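Local coordinates for protein TssK (Serratia sp. FS14, PDB 5Y0E) that serves as a baseplate component of the bacterial type VI secretion system, probably linking the baseplate to the membrane complex, at the interface of chains A and B. Residues are numbered along the deposited sequence; one frame, centred on the assembly and turned at random. Chains: chain A/B, TssK.

The interface of chains A and B. Residues chain A 28, 31, 74; chain B 27, 30-31, 34.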
loop_
_atom_site.group_PDB
_atom_site.type_symbol
_atom_site.label_atom_id
_atom_site.label_comp_id
_atom_site.label_asym_id
_atom_site.label_seq_id
_atom_site.Cartn_x
_atom_site.Cartn_y
_atom_site.Cartn_z
ATOM N N GLU A 28 -14.354 -28.680 -6.837
ATOM C CA GLU A 28 -14.180 -27.388 -7.488
ATOM C C GLU A 28 -14.898 -26.302 -6.717
ATOM O O GLU A 28 -14.344 -25.234 -6.481
ATOM C CB GLU A 28 -14.682 -27.444 -8.932
ATOM C CG GLU A 28 -13.608 -27.671 -9.963
ATOM C CD GLU A 28 -14.138 -28.276 -11.235
ATOM O OE1 GLU A 28 -15.342 -28.140 -11.483
ATOM O OE2 GLU A 28 -13.364 -28.897 -11.990
ATOM N N MET A 31 -13.000 -25.233 -3.443
ATOM C CA MET A 31 -11.864 -24.350 -3.644
ATOM C C MET A 31 -12.315 -22.984 -4.101
ATOM O O MET A 31 -11.763 -21.964 -3.678
ATOM C CB MET A 31 -10.920 -24.964 -4.660
ATOM C CG MET A 31 -10.712 -26.416 -4.395
ATOM S SD MET A 31 -9.740 -27.288 -5.624
ATOM C CE MET A 31 -10.477 -28.896 -5.379
ATOM N N PRO A 74 -10.436 -20.917 -13.326
ATOM C CA PRO A 74 -9.076 -20.610 -13.772
ATOM C C PRO A 74 -8.800 -21.189 -15.141
ATOM O O PRO A 74 -9.404 -22.175 -15.550
ATOM C CB PRO A 74 -8.203 -21.282 -12.715
ATOM C CG PRO A 74 -9.046 -22.346 -12.152
ATOM C CD PRO A 74 -10.458 -21.897 -12.235
ATOM N N LEU B 27 -7.064 -31.311 -10.079
ATOM C CA LEU B 27 -7.630 -30.564 -8.968
ATOM C C LEU B 27 -6.554 -29.879 -8.153
ATOM O O LEU B 27 -6.817 -28.854 -7.527
ATOM C CB LEU B 27 -8.437 -31.476 -8.074
ATOM C CG LEU B 27 -9.762 -31.914 -8.646
ATOM C CD1 LEU B 27 -10.158 -33.181 -7.958
ATOM C CD2 LEU B 27 -10.775 -30.861 -8.387
ATOM N N TYR B 30 -5.737 -26.839 -10.116
ATOM C CA TYR B 30 -6.838 -25.939 -10.018
ATOM C C TYR B 30 -6.703 -25.055 -8.816
ATOM O O TYR B 30 -6.862 -23.874 -8.906
ATOM C CB TYR B 30 -8.108 -26.742 -9.928
ATOM C CG TYR B 30 -9.389 -25.971 -9.974
ATOM C CD1 TYR B 30 -9.827 -25.264 -8.895
ATOM C CD2 TYR B 30 -10.180 -26.003 -11.084
ATOM C CE1 TYR B 30 -11.002 -24.579 -8.936
ATOM C CE2 TYR B 30 -11.358 -25.332 -11.130
ATOM C CZ TYR B 30 -11.763 -24.618 -10.056
ATOM O OH TYR B 30 -12.946 -23.947 -10.112
ATOM N N MET B 31 -6.413 -25.643 -7.680
ATOM C CA MET B 31 -6.270 -24.905 -6.454
ATOM C C MET B 31 -4.986 -24.111 -6.457
ATOM O O MET B 31 -4.930 -23.030 -5.979
ATOM C CB MET B 31 -6.332 -25.870 -5.279
ATOM C CG MET B 31 -6.034 -25.293 -3.910
ATOM S SD MET B 31 -6.748 -23.700 -3.467
ATOM C CE MET B 31 -8.342 -24.134 -2.809
ATOM N N TRP B 34 -5.499 -21.055 -8.526
ATOM C CA TRP B 34 -6.309 -20.082 -7.851
ATOM C C TRP B 34 -5.505 -19.359 -6.814
ATOM O O TRP B 34 -5.642 -18.185 -6.633
ATOM C CB TRP B 34 -7.464 -20.754 -7.161
ATOM C CG TRP B 34 -8.755 -20.299 -7.602
ATOM C CD1 TRP B 34 -9.510 -20.866 -8.528
ATOM C CD2 TRP B 34 -9.475 -19.176 -7.130
ATOM N NE1 TRP B 34 -10.659 -20.182 -8.690
ATOM C CE2 TRP B 34 -10.661 -19.126 -7.837
ATOM C CE3 TRP B 34 -9.231 -18.207 -6.177
ATOM C CZ2 TRP B 34 -11.597 -18.162 -7.629
ATOM C CZ3 TRP B 34 -10.152 -17.262 -5.981
ATOM C CH2 TRP B 34 -11.324 -17.239 -6.694
#
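Helix 17-37 of chain A packs against the same helix of chain B with the backbones close, CA of A:Met31 lying 6.3 Å from CA of B:Met31, while A:Pro74, at the start of strand 74-78, approaches chain B from another side. The aromatic ring of B:Tyr30 is the wedge between these two elements. Its CG stands anti to the backbone N (chi1 -173°), which sends the ring across into chain A. CG of A:Glu28 lies over the CE2 and CZ side of one face, 3.4 Å from CE2 of B:Tyr30, and the pyrrolidine CG of A:Pro74 sits over the centre of the opposite face, 4.0 Å from the ring centroid. Tyrosine suits this place because both broad faces accept CH-pi contacts. Glutamate supplies aliphatic carbon to the ring; the plane of its carboxylate, which lies beyond the ring's edge, is turned 18° from that of the ring. Proline offers a rigid, compact apolar surface. The same proline CG also reaches the indole CD1 of B:Trp34, at 3.9 Å. Beside the tyrosine the methionines interlock: CE of B:Met31, on a chain bent at chi2 and chi3, touches CB of A:Met31. The extended A:Met31 instead carries its methyl CE to CD2 of B:Leu27, 3.6 Å away. Flexible thioethers can adapt to the close approach of the two helices, and leucine adds a branched apolar end. Like residues thus play unlike roles in an asymmetric, mainly apolar patch that probably contributes to holding neighbouring subunits together in the TssK trimer.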